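Local coordinates for protein agmatine N-acetyltransferase (Drosophila melanogaster, PDB 7CIW) that transfers the acetyl group of acetyl-CoA to the amine agmatine and probably also acylates arylalkylamines such as dopamine and serotonin, at residues E20-M23 against T24-A28; A172-V175 against Q176-Y180; N184-Y188 against V189-D193. The protein carries 1 engineered substitution. All coordinates share one frame; numbering follows the deposited sequence.

Overall arrangement
The three contacts are all local, each within one continuous run of chain, but they sit in different parts of the GNAT fold. Contact 1 is a length of helix 19-30, partly buried and widening to a pi-type turn at 26-28, where leucines and a methionine pack on successive turns along one flank. Contact 2, also partly buried, closes helix 169-177 and combines a Schellman turn and a valine-tyrosine packing with an arginine that binds coenzyme A. Contact 3 is a surface contact where edge strand 181-187 gives way to a 3-10 turn; charged side chains and water-mediated bonds are prominent, though Tyr188 is buried. Contacts 2 and 3 adjoin in sequence, while contacts 1 and 3 lie on opposite sides of the chain's centre.

Contact 1: residues E20-M23 against T24-A28; sequences EQLM and TFLLA
The carbonyl oxygen of Glu20 is gripped twice by Thr24: by its amide, Thr24 N to Glu20 O at 2.9 Å, and by its hydroxyl, Thr24 OG1 to Glu20 O at 3.0 Å. These residues form more than two turns of the alpha-helix 19-30, and regular i to i+4 bonds continue as far as Leu27, with Phe25, Leu26 and Leu27 donating to Gln21, Leu22 and Met23; at 26-28 the helix widens into a pi-type turn. The hydroxyl reaches back because Thr24 holds OG1 opposite its own carbonyl carbon and beside its amide (chi1 -64°). It comes in from above the carbonyl plane, 40° out of it, while the amide approaches closer to that plane.

Leu22 and Leu26 lie slantwise to each other, with Leu22 CD1 resting 4.1 Å from Leu26 CG. The helix lies between strand 70-80 and helix 47-54: Leu22 touches both, through Ala74 and Leu54, while Phe25 leans on Ile71 and Ala74 of the strand and Leu26 on Leu53 of the helix. Met23 bends at both chi2 and chi3 and reaches two neighbours at once. The Met23 and Leu26 side chains cross at about a right angle, CE of Met23 standing 4.0 Å from CD1 of Leu26. The middle of Met23 lies against Leu27 instead: the sulfur SD of Met23 is 4.0 Å from CG of Leu27, and Met23 CG comes to 3.8 Å from Leu27 CD1.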
ATOM      1  N   GLU A  20       8.051  -0.019  15.907  1.00 23.47           N
ATOM      2  CA  GLU A  20       7.235   0.978  16.593  1.00 21.68           C
ATOM      3  C   GLU A  20       7.369   2.344  15.939  1.00 20.53           C
ATOM      4  O   GLU A  20       6.366   3.042  15.739  1.00 22.30           O
ATOM      5  CB  GLU A  20       7.592   1.069  18.071  1.00 24.96           C
ATOM      6  CG  GLU A  20       6.661   2.011  18.806  1.00 30.73           C
ATOM      7  CD  GLU A  20       6.997   2.138  20.273  1.00 36.19           C
ATOM      8  OE1 GLU A  20       6.387   1.411  21.087  1.00 44.40           O
ATOM      9  OE2 GLU A  20       7.869   2.967  20.607  1.00 35.55           O
ATOM     10  N   GLN A  21       8.597   2.743  15.604  1.00 20.50           N
ATOM     11  CA  GLN A  21       8.789   4.023  14.939  1.00 20.01           C
ATOM     12  C   GLN A  21       8.057   4.054  13.606  1.00 16.76           C
ATOM     13  O   GLN A  21       7.458   5.070  13.243  1.00 17.61           O
ATOM     14  CB  GLN A  21      10.280   4.289  14.731  1.00 20.94           C
ATOM     15  CG  GLN A  21      11.027   4.708  15.998  1.00 30.60           C
ATOM     16  CD  GLN A  21      10.225   5.652  16.873  1.00 31.54           C
ATOM     17  OE1 GLN A  21       9.705   6.667  16.404  1.00 39.18           O
ATOM     18  NE2 GLN A  21      10.108   5.314  18.161  1.00 38.90           N
ATOM     19  N   LEU A  22       8.094   2.945  12.863  1.00 17.71           N
ATOM     20  CA  LEU A  22       7.382   2.882  11.588  1.00 15.61           C
ATOM     21  C   LEU A  22       5.889   3.078  11.791  1.00 15.62           C
ATOM     22  O   LEU A  22       5.244   3.838  11.065  1.00 16.10           O
ATOM     23  CB  LEU A  22       7.649   1.541  10.899  1.00 16.05           C
ATOM     24  CG  LEU A  22       6.743   1.193   9.710  1.00 16.15           C
ATOM     25  CD1 LEU A  22       6.938   2.201   8.573  1.00 16.98           C
ATOM     26  CD2 LEU A  22       7.018  -0.232   9.211  1.00 15.81           C
ATOM     27  N   MET A  23       5.317   2.378  12.767  1.00 17.16           N
ATOM     28  CA  MET A  23       3.881   2.509  12.996  1.00 16.00           C
ATOM     29  C   MET A  23       3.530   3.910  13.483  1.00 17.58           C
ATOM     30  O   MET A  23       2.496   4.463  13.102  1.00 15.32           O
ATOM     31  CB  MET A  23       3.414   1.445  13.989  1.00 16.48           C
ATOM     32  CG  MET A  23       1.900   1.409  14.187  1.00 17.32           C
ATOM     33  SD  MET A  23       0.934   1.392  12.657  1.00 18.16           S
ATOM     34  CE  MET A  23       1.525  -0.125  11.908  1.00 20.92           C
ATOM     35  N   THR A  24       4.388   4.515  14.309  1.00 16.30           N
ATOM     36  CA  THR A  24       4.132   5.882  14.743  1.00 15.85           C
ATOM     37  C   THR A  24       4.070   6.839  13.558  1.00 14.75           C
ATOM     38  O   THR A  24       3.178   7.700  13.493  1.00 16.62           O
ATOM     39  CB  THR A  24       5.203   6.298  15.751  1.00 16.07           C
ATOM     40  OG1 THR A  24       5.071   5.460  16.904  1.00 21.28           O
ATOM     41  CG2 THR A  24       5.037   7.754  16.162  1.00 18.49           C
ATOM     42  N   PHE A  25       4.992   6.695  12.596  1.00 14.37           N
ATOM     43  CA  PHE A  25       4.918   7.515  11.387  1.00 15.27           C
ATOM     44  C   PHE A  25       3.632   7.236  10.616  1.00 13.91           C
ATOM     45  O   PHE A  25       2.947   8.164  10.172  1.00 14.42           O
ATOM     46  CB  PHE A  25       6.132   7.273  10.484  1.00 16.31           C
ATOM     47  CG  PHE A  25       5.966   7.858   9.109  1.00 14.59           C
ATOM     48  CD1 PHE A  25       6.187   9.209   8.889  1.00 15.27           C
ATOM     49  CD2 PHE A  25       5.534   7.070   8.048  1.00 15.90           C
ATOM     50  CE1 PHE A  25       6.000   9.765   7.626  1.00 17.86           C
ATOM     51  CE2 PHE A  25       5.350   7.624   6.786  1.00 15.09           C
ATOM     52  CZ  PHE A  25       5.583   8.971   6.585  1.00 17.16           C
ATOM     53  N   LEU A  26       3.303   5.955  10.420  1.00 14.30           N
ATOM     54  CA  LEU A  26       2.101   5.622   9.658  1.00 15.99           C
ATOM     55  C   LEU A  26       0.856   6.215  10.303  1.00 14.34           C
ATOM     56  O   LEU A  26      -0.030   6.720   9.607  1.00 15.01           O
ATOM     57  CB  LEU A  26       1.965   4.105   9.518  1.00 15.64           C
ATOM     58  CG  LEU A  26       3.034   3.393   8.688  1.00 17.31           C
ATOM     59  CD1 LEU A  26       2.825   1.880   8.741  1.00 18.81           C
ATOM     60  CD2 LEU A  26       3.011   3.882   7.240  1.00 17.34           C
ATOM     61  N   LEU A  27       0.760   6.154  11.632  1.00 16.14           N
ATOM     62  CA  LEU A  27      -0.412   6.714  12.301  1.00 15.93           C
ATOM     63  C   LEU A  27      -0.465   8.233  12.192  1.00 18.22           C
ATOM     64  O   LEU A  27      -1.553   8.817  12.240  1.00 17.50           O
ATOM     65  CB  LEU A  27      -0.434   6.287  13.770  1.00 16.53           C
ATOM     66  CG  LEU A  27      -0.696   4.793  13.917  1.00 15.75           C
ATOM     67  CD1 LEU A  27      -0.363   4.299  15.314  1.00 17.80           C
ATOM     68  CD2 LEU A  27      -2.157   4.481  13.562  1.00 15.88           C
ATOM     69  N   ALA A  28       0.683   8.890  12.039  1.00 18.19           N
ATOM     70  CA  ALA A  28       0.699  10.347  11.974  1.00 16.94           C
ATOM     71  C   ALA A  28       0.431  10.887  10.572  1.00 18.62           C
ATOM     72  O   ALA A  28      -0.271  11.892  10.427  1.00 20.92           O
ATOM     73  CB  ALA A  28       2.046  10.878  12.470  1.00 18.41           C
TER

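Contact 2: residues A172-V175 against Q176-Y180; sequences ARLV and QRLGY. With COA (coenzyme A), chain B.
The last turn of helix 169-177 runs through Gln176 N to Ala172 O and Arg177 N to Arg173 O, then closes in a Schellman motif: Gly179 takes a positive phi (89°), Gly179 N bonds to Gln176 O at 2.9 Å, and Tyr180 N reaches back to Val175 O, also at 2.9 Å.

Once past this glycine, Tyr180 folds its ring back over the helix. Val175 presents CB to one face of that ring, a CH-pi contact 4.1 Å from the centroid of Tyr180 and displaced toward the rim. With an alanine in place of Tyr180, the ring over Val175 CB is gone and a gap would probably open beside Met147 and strands 161-166 and 208-215.

On another side of the helix Arg177 reaches for coenzyme A. Its guanidinium takes a pyrophosphate oxygen at its edge, in plane, in a two-pronged grip: NH2 of Arg177 to O1A of the coenzyme at 2.8 Å, fairly straight at 159°, and NH1 of Arg177 to the same O1A at 3.2 Å, more bent. Leu174 CG is anti to the backbone N (chi1 162°), which carries CD1 over one face of the group near its NH2 end, Leu174 CD1 lying 3.1 Å from Arg177 NH2. Asn141 OD1 accepts a further bond from NH2 of Arg177 and so helps to position it.

Val175, Leu178 and Tyr180 all rest on Met147 of helix 142-156, while Val175 and Tyr180 also touch strands 161-166 and 208-215, so the helix end packs between that helix and those two strands.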
ATOM      1  N   ALA A 172      -1.639   7.494  -7.722  1.00 14.66           N
ATOM      2  CA  ALA A 172      -1.806   7.136  -9.128  1.00 13.07           C
ATOM      3  C   ALA A 172      -0.922   8.002 -10.019  1.00 13.69           C
ATOM      4  O   ALA A 172      -0.217   7.489 -10.896  1.00 15.04           O
ATOM      5  CB  ALA A 172      -3.274   7.255  -9.534  1.00 14.51           C
ATOM      6  N   ARG A 173      -0.929   9.319  -9.792  1.00 16.74           N
ATOM      7  CA  ARG A 173      -0.108  10.213 -10.607  1.00 16.92           C
ATOM      8  C   ARG A 173       1.379   9.926 -10.427  1.00 16.98           C
ATOM      9  O   ARG A 173       2.160  10.020 -11.386  1.00 17.55           O
ATOM     10  CB  ARG A 173      -0.421  11.664 -10.257  1.00 16.72           C
ATOM     11  CG  ARG A 173      -1.786  12.117 -10.753  1.00 17.64           C
ATOM     12  CD  ARG A 173      -2.237  13.350 -10.012  1.00 18.56           C
ATOM     13  NE  ARG A 173      -3.656  13.607 -10.233  1.00 19.73           N
ATOM     14  CZ  ARG A 173      -4.334  14.574  -9.626  1.00 20.21           C
ATOM     15  NH1 ARG A 173      -3.722  15.388  -8.770  1.00 22.70           N
ATOM     16  NH2 ARG A 173      -5.624  14.731  -9.879  1.00 25.40           N
ATOM     17  N   LEU A 174       1.790   9.589  -9.205  1.00 14.12           N
ATOM     18  CA  LEU A 174       3.189   9.247  -8.959  1.00 16.16           C
ATOM     19  C   LEU A 174       3.616   8.026  -9.772  1.00 16.05           C
ATOM     20  O   LEU A 174       4.667   8.041 -10.428  1.00 17.59           O
ATOM     21  CB  LEU A 174       3.408   9.008  -7.462  1.00 21.12           C
ATOM     22  CG  LEU A 174       4.690   8.247  -7.134  1.00 21.25           C
ATOM     23  CD1 LEU A 174       5.880   9.115  -7.511  1.00 27.12           C
ATOM     24  CD2 LEU A 174       4.761   7.848  -5.674  1.00 24.16           C
ATOM     25  N   VAL A 175       2.816   6.956  -9.748  1.00 14.07           N
ATOM     26  CA  VAL A 175       3.279   5.737 -10.395  1.00 13.27           C
ATOM     27  C   VAL A 175       3.146   5.852 -11.900  1.00 14.89           C
ATOM     28  O   VAL A 175       3.892   5.209 -12.635  1.00 15.14           O
ATOM     29  CB  VAL A 175       2.556   4.490  -9.848  1.00 15.81           C
ATOM     30  CG1 VAL A 175       2.865   4.328  -8.375  1.00 14.49           C
ATOM     31  CG2 VAL A 175       1.061   4.583 -10.054  1.00 14.38           C
ATOM     32  N   GLN A 176       2.227   6.686 -12.386  1.00 15.86           N
ATOM     33  CA  GLN A 176       2.220   7.017 -13.809  1.00 17.41           C
ATOM     34  C   GLN A 176       3.553   7.620 -14.230  1.00 17.77           C
ATOM     35  O   GLN A 176       4.112   7.270 -15.277  1.00 18.60           O
ATOM     36  CB  GLN A 176       1.097   8.001 -14.106  1.00 20.67           C
ATOM     37  CG  GLN A 176      -0.272   7.406 -14.150  1.00 20.33           C
ATOM     38  CD  GLN A 176      -1.298   8.446 -14.526  1.00 22.99           C
ATOM     39  OE1 GLN A 176      -1.235   9.592 -14.066  1.00 23.91           O
ATOM     40  NE2 GLN A 176      -2.229   8.069 -15.391  1.00 25.45           N
ATOM     41  N   ARG A 177       4.054   8.565 -13.438  1.00 19.24           N
ATOM     42  CA  ARG A 177       5.345   9.177 -13.719  1.00 20.94           C
ATOM     43  C   ARG A 177       6.465   8.146 -13.693  1.00 21.47           C
ATOM     44  O   ARG A 177       7.449   8.273 -14.431  1.00 24.84           O
ATOM     45  CB  ARG A 177       5.584  10.304 -12.704  1.00 23.41           C
ATOM     46  CG  ARG A 177       7.014  10.614 -12.347  1.00 30.99           C
ATOM     47  CD  ARG A 177       7.070  11.950 -11.629  1.00 29.03           C
ATOM     48  NE  ARG A 177       7.272  11.825 -10.184  1.00 34.63           N
ATOM     49  CZ  ARG A 177       6.417  12.255  -9.256  1.00 33.97           C
ATOM     50  NH1 ARG A 177       5.276  12.841  -9.601  1.00 30.90           N
ATOM     51  NH2 ARG A 177       6.708  12.104  -7.971  1.00 36.96           N
ATOM     52  N   LEU A 178       6.329   7.105 -12.869  1.00 17.40           N
ATOM     53  CA  LEU A 178       7.304   6.026 -12.828  1.00 18.03           C
ATOM     54  C   LEU A 178       7.158   5.036 -13.981  1.00 19.29           C
ATOM     55  O   LEU A 178       8.006   4.147 -14.123  1.00 20.39           O
ATOM     56  CB  LEU A 178       7.182   5.283 -11.493  1.00 16.97           C
ATOM     57  CG  LEU A 178       7.602   6.125 -10.291  1.00 19.89           C
ATOM     58  CD1 LEU A 178       7.396   5.352  -8.990  1.00 18.54           C
ATOM     59  CD2 LEU A 178       9.061   6.579 -10.422  1.00 23.53           C
ATOM     60  N   GLY A 179       6.121   5.163 -14.805  1.00 18.54           N
ATOM     61  CA  GLY A 179       5.928   4.248 -15.911  1.00 17.79           C
ATOM     62  C   GLY A 179       5.118   3.010 -15.603  1.00 18.39           C
ATOM     63  O   GLY A 179       5.169   2.046 -16.376  1.00 20.82           O
ATOM     64  N   TYR A 180       4.383   2.991 -14.496  1.00 17.41           N
ATOM     65  CA  TYR A 180       3.474   1.885 -14.245  1.00 15.45           C
ATOM     66  C   TYR A 180       2.291   1.963 -15.205  1.00 16.73           C
ATOM     67  O   TYR A 180       1.981   3.025 -15.758  1.00 18.53           O
ATOM     68  CB  TYR A 180       2.943   1.924 -12.812  1.00 13.99           C
ATOM     69  CG  TYR A 180       3.874   1.482 -11.703  1.00 14.60           C
ATOM     70  CD1 TYR A 180       5.119   2.066 -11.529  1.00 13.24           C
ATOM     71  CD2 TYR A 180       3.467   0.508 -10.794  1.00 14.04           C
ATOM     72  CE1 TYR A 180       5.958   1.666 -10.489  1.00 16.33           C
ATOM     73  CE2 TYR A 180       4.294   0.115  -9.752  1.00 15.97           C
ATOM     74  CZ  TYR A 180       5.527   0.694  -9.612  1.00 18.29           C
ATOM     75  OH  TYR A 180       6.345   0.292  -8.579  1.00 17.56           O
TER
HETATM   76  N1A COA B 301      -2.250  16.368  -1.144  1.00 25.29           N
HETATM   77  C2A COA B 301      -2.110  17.439  -1.973  1.00 23.60           C
HETATM   78  N3A COA B 301      -1.089  17.480  -2.893  1.00 25.01           N
HETATM   79  C4A COA B 301      -0.218  16.462  -2.984  1.00 21.94           C
HETATM   80  C5A COA B 301      -0.356  15.411  -2.162  1.00 23.63           C
HETATM   81  C6A COA B 301      -1.386  15.373  -1.243  1.00 25.19           C
HETATM   82  N6A COA B 301      -1.934  14.459  -0.160  1.00 22.72           N
HETATM   83  N7A COA B 301       0.622  14.508  -2.422  1.00 20.88           N
HETATM   84  C8A COA B 301       1.383  14.996  -3.411  1.00 21.59           C
HETATM   85  N9A COA B 301       0.863  16.183  -3.757  1.00 21.46           N
HETATM   86  C1B COA B 301       1.211  17.138  -4.634  1.00 20.79           C
HETATM   87  C2B COA B 301       2.633  17.605  -4.236  1.00 21.80           C
HETATM   88  O2B COA B 301       2.607  18.618  -3.156  1.00 23.79           O
HETATM   89  C3B COA B 301       3.207  18.021  -5.383  1.00 21.57           C
HETATM   90  O3B COA B 301       2.722  19.298  -5.877  1.00 22.77           O
HETATM   91  P3B COA B 301       3.448  20.756  -5.538  1.00 22.31           P
HETATM   92  O7A COA B 301       4.941  20.570  -5.351  1.00 23.51           O
HETATM   93  O8A COA B 301       3.111  21.767  -6.638  1.00 19.95           O
HETATM   94  O9A COA B 301       2.817  21.218  -4.231  1.00 25.52           O
HETATM   95  C4B COA B 301       2.639  16.973  -6.500  1.00 20.36           C
HETATM   96  O4B COA B 301       1.473  16.525  -6.053  1.00 23.36           O
HETATM   97  C5B COA B 301       3.616  15.855  -6.774  1.00 21.70           C
HETATM   98  O5B COA B 301       4.133  15.419  -5.524  1.00 22.22           O
HETATM   99  P1A COA B 301       4.829  13.902  -5.364  1.00 22.80           P
HETATM  100  O1A COA B 301       4.516  12.966  -6.535  1.00 23.12           O
HETATM  101  O2A COA B 301       6.321  14.065  -5.115  1.00 27.60           O
HETATM  102  O3A COA B 301       4.088  13.273  -4.044  1.00 20.27           O
HETATM  103  P2A COA B 301       4.806  12.573  -2.743  1.00 19.51           P
HETATM  104  O4A COA B 301       5.561  13.600  -1.953  1.00 19.04           O
HETATM  105  O5A COA B 301       5.656  11.409  -3.197  1.00 19.11           O
HETATM  106  O6A COA B 301       3.476  12.087  -1.904  1.00 18.44           O
HETATM  107  CBP COA B 301       1.922  10.448  -1.391  1.00 16.63           C
HETATM  108  CCP COA B 301       2.594  11.201  -2.510  1.00 17.85           C
HETATM  109  CDP COA B 301       2.994   9.503  -0.748  1.00 16.59           C
HETATM  110  CEP COA B 301       0.756   9.614  -1.942  1.00 17.22           C
HETATM  111  CAP COA B 301       1.371  11.469  -0.398  1.00 17.57           C
HETATM  112  OAP COA B 301       0.322  12.175  -1.017  1.00 19.46           O
HETATM  113  C9P COA B 301       0.816  10.848   0.899  1.00 17.36           C
HETATM  114  O9P COA B 301       1.519  10.461   1.782  1.00 15.30           O
HETATM  115  N8P COA B 301      -0.623  10.776   1.054  1.00 17.44           N
HETATM  116  C7P COA B 301      -1.247  10.257   2.286  1.00 16.89           C
HETATM  117  C6P COA B 301      -1.254   8.673   2.411  1.00 14.99           C
HETATM  118  C5P COA B 301      -1.781   8.141   1.101  1.00 16.66           C
HETATM  119  O5P COA B 301      -2.838   8.490   0.646  1.00 16.22           O
HETATM  120  N4P COA B 301      -0.904   7.149   0.414  1.00 15.21           N
HETATM  121  C3P COA B 301      -1.200   6.554  -0.880  1.00 18.72           C
HETATM  122  C2P COA B 301      -2.413   5.624  -0.853  1.00 19.13           C
HETATM  123  S1P COA B 301      -2.329   4.902  -2.521  1.00 17.41           S

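Contact 3: residues N184-Y188 against V189-D193; sequences NTLRY and VDHLD
Arg187 and Asp190 lean across each other on the surface, their flat ends 58° apart, without joining charges: Arg187 NE stays 5.4 Å from Asp190 OD2. What the carboxylate meets instead is the aliphatic base of the arginine, OD2 of Asp190 lying 3.5 Å from CB of Arg187. A water bridges the backbone amide of Arg187, from which it accepts, to Asp190 OD2, to which it donates at 2.7 Å. The arginine chain, bent at chi3 (108°), runs alongside Val189 in the same direction, and Val189 CG2 sits at the guanidinium edge, in its plane, 3.5 Å from NH1 of Arg187. The charge itself is met by Glu207 in a salt bridge.

The backbone makes a 3-10 turn, Asp190 N bonding to Arg187 O at 3.0 Å and His191 N to Tyr188 O. Leu186 CD2 approaches the imidazole of His191 obliquely, 4.2 Å from its ND1.

The turn ends strand 181-187, an outermost strand of the sheet, which pairs antiparallel with strand 208-215. Leu186 and His191 both rest on helix 99-114, whereas Tyr188 touches Val209 and sends its hydroxyl to Thr167 O, just beyond strand 161-166.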
ATOM      1  N   ASN A 184      -6.805  -1.684 -13.540  1.00 13.75           N
ATOM      2  CA  ASN A 184      -8.136  -1.824 -12.950  1.00 13.04           C
ATOM      3  C   ASN A 184      -8.559  -0.534 -12.268  1.00 15.61           C
ATOM      4  O   ASN A 184      -7.752   0.112 -11.605  1.00 15.38           O
ATOM      5  CB  ASN A 184      -8.191  -2.963 -11.923  1.00 16.99           C
ATOM      6  CG  ASN A 184      -9.623  -3.393 -11.599  1.00 15.73           C
ATOM      7  OD1 ASN A 184     -10.286  -4.013 -12.421  1.00 18.91           O
ATOM      8  ND2 ASN A 184     -10.088  -3.075 -10.394  1.00 15.71           N
ATOM      9  N   THR A 185      -9.850  -0.209 -12.387  1.00 14.51           N
ATOM     10  CA  THR A 185     -10.451   0.930 -11.714  1.00 14.54           C
ATOM     11  C   THR A 185     -11.743   0.475 -11.052  1.00 15.94           C
ATOM     12  O   THR A 185     -12.591  -0.152 -11.696  1.00 17.11           O
ATOM     13  CB  THR A 185     -10.741   2.081 -12.689  1.00 14.05           C
ATOM     14  OG1 THR A 185      -9.534   2.445 -13.382  1.00 16.27           O
ATOM     15  CG2 THR A 185     -11.301   3.287 -11.960  1.00 18.44           C
ATOM     16  N   LEU A 186     -11.879   0.770  -9.769  1.00 14.15           N
ATOM     17  CA  LEU A 186     -13.119   0.512  -9.047  1.00 15.82           C
ATOM     18  C   LEU A 186     -13.536   1.803  -8.367  1.00 13.42           C
ATOM     19  O   LEU A 186     -12.827   2.291  -7.484  1.00 13.10           O
ATOM     20  CB  LEU A 186     -12.942  -0.614  -8.029  1.00 14.90           C
ATOM     21  CG  LEU A 186     -14.103  -0.913  -7.081  1.00 19.16           C
ATOM     22  CD1 LEU A 186     -15.387  -1.131  -7.861  1.00 18.49           C
ATOM     23  CD2 LEU A 186     -13.745  -2.136  -6.229  1.00 17.38           C
ATOM     24  N   ARG A 187     -14.684   2.354  -8.769  1.00 13.91           N
ATOM     25  CA  ARG A 187     -15.180   3.582  -8.168  1.00 16.76           C
ATOM     26  C   ARG A 187     -15.798   3.306  -6.809  1.00 15.92           C
ATOM     27  O   ARG A 187     -16.532   2.330  -6.634  1.00 15.30           O
ATOM     28  CB  ARG A 187     -16.222   4.246  -9.065  1.00 17.62           C
ATOM     29  CG  ARG A 187     -15.697   4.625 -10.431  1.00 15.22           C
ATOM     30  CD  ARG A 187     -16.713   5.507 -11.153  1.00 26.08           C
ATOM     31  NE  ARG A 187     -16.246   6.891 -11.225  1.00 38.13           N
ATOM     32  CZ  ARG A 187     -16.676   7.875 -10.441  1.00 37.68           C
ATOM     33  NH1 ARG A 187     -17.598   7.642  -9.515  1.00 38.45           N
ATOM     34  NH2 ARG A 187     -16.183   9.098 -10.578  1.00 41.09           N
ATOM     35  N   TYR A 188     -15.519   4.190  -5.850  1.00 13.74           N
ATOM     36  CA  TYR A 188     -15.975   3.940  -4.487  1.00 13.69           C
ATOM     37  C   TYR A 188     -17.490   3.936  -4.391  1.00 16.67           C
ATOM     38  O   TYR A 188     -18.052   3.172  -3.599  1.00 15.56           O
ATOM     39  CB  TYR A 188     -15.394   4.974  -3.523  1.00 14.45           C
ATOM     40  CG  TYR A 188     -13.887   4.893  -3.436  1.00 14.62           C
ATOM     41  CD1 TYR A 188     -13.265   3.725  -3.036  1.00 15.68           C
ATOM     42  CD2 TYR A 188     -13.098   5.974  -3.776  1.00 14.46           C
ATOM     43  CE1 TYR A 188     -11.895   3.642  -2.960  1.00 15.66           C
ATOM     44  CE2 TYR A 188     -11.717   5.900  -3.700  1.00 15.09           C
ATOM     45  CZ  TYR A 188     -11.129   4.724  -3.296  1.00 15.69           C
ATOM     46  OH  TYR A 188      -9.756   4.634  -3.213  1.00 15.64           O
ATOM     47  N   VAL A 189     -18.170   4.767  -5.188  1.00 15.74           N
ATOM     48  CA  VAL A 189     -19.634   4.778  -5.131  1.00 17.05           C
ATOM     49  C   VAL A 189     -20.242   3.471  -5.626  1.00 18.72           C
ATOM     50  O   VAL A 189     -21.413   3.190  -5.335  1.00 19.36           O
ATOM     51  CB  VAL A 189     -20.228   5.940  -5.945  1.00 20.00           C
ATOM     52  CG1 VAL A 189     -19.832   7.273  -5.346  1.00 23.38           C
ATOM     53  CG2 VAL A 189     -19.810   5.851  -7.402  1.00 18.02           C
ATOM     54  N   ASP A 190     -19.494   2.683  -6.392  1.00 15.64           N
ATOM     55  CA  ASP A 190     -19.978   1.428  -6.953  1.00 14.86           C
ATOM     56  C   ASP A 190     -19.785   0.243  -6.017  1.00 18.05           C
ATOM     57  O   ASP A 190     -20.248  -0.854  -6.342  1.00 20.42           O
ATOM     58  CB  ASP A 190     -19.262   1.114  -8.279  1.00 17.47           C
ATOM     59  CG  ASP A 190     -19.590   2.110  -9.386  1.00 21.71           C
ATOM     60  OD1 ASP A 190     -20.651   2.774  -9.313  1.00 21.04           O
ATOM     61  OD2 ASP A 190     -18.790   2.203 -10.348  1.00 20.10           O
ATOM     62  N   HIS A 191     -19.101   0.417  -4.880  1.00 15.79           N
ATOM     63  CA  HIS A 191     -18.761  -0.704  -4.005  1.00 15.52           C
ATOM     64  C   HIS A 191     -19.625  -0.670  -2.746  1.00 14.55           C
ATOM     65  O   HIS A 191     -19.430   0.180  -1.874  1.00 16.87           O
ATOM     66  CB  HIS A 191     -17.274  -0.712  -3.641  1.00 16.97           C
ATOM     67  CG  HIS A 191     -16.872  -1.931  -2.873  1.00 20.61           C
ATOM     68  ND1 HIS A 191     -16.717  -3.161  -3.470  1.00 20.65           N
ATOM     69  CD2 HIS A 191     -16.649  -2.121  -1.552  1.00 22.08           C
ATOM     70  CE1 HIS A 191     -16.392  -4.056  -2.553  1.00 20.65           C
ATOM     71  NE2 HIS A 191     -16.351  -3.450  -1.379  1.00 20.11           N
ATOM     72  N   LEU A 192     -20.569  -1.604  -2.646  1.00 14.53           N
ATOM     73  CA  LEU A 192     -21.479  -1.680  -1.510  1.00 15.69           C
ATOM     74  C   LEU A 192     -21.174  -2.895  -0.648  1.00 15.80           C
ATOM     75  O   LEU A 192     -20.512  -3.835  -1.082  1.00 17.20           O
ATOM     76  CB  LEU A 192     -22.936  -1.770  -1.971  1.00 17.73           C
ATOM     77  CG  LEU A 192     -23.348  -0.800  -3.065  1.00 18.02           C
ATOM     78  CD1 LEU A 192     -24.803  -1.063  -3.412  1.00 15.96           C
ATOM     79  CD2 LEU A 192     -23.144   0.617  -2.568  1.00 18.45           C
ATOM     80  N   ASP A 193     -21.682  -2.877   0.586  1.00 14.77           N
ATOM     81  CA  ASP A 193     -21.679  -4.091   1.386  1.00 15.64           C
ATOM     82  C   ASP A 193     -22.995  -4.843   1.163  1.00 18.41           C
ATOM     83  O   ASP A 193     -23.866  -4.405   0.410  1.00 15.37           O
ATOM     84  CB  ASP A 193     -21.415  -3.783   2.868  1.00 17.32           C
ATOM     85  CG  ASP A 193     -22.561  -3.061   3.565  1.00 19.68           C
ATOM     86  OD1 ASP A 193     -23.696  -3.006   3.043  1.00 19.30           O
ATOM     87  OD2 ASP A 193     -22.322  -2.567   4.695  1.00 23.50           O
TER
HETATM   88  O   HOH W   1     -16.376   1.072 -10.694  1.00 20.55           O
HETATM   89  O   HOH W   2     -17.226   1.813  -1.205  1.00 21.41           O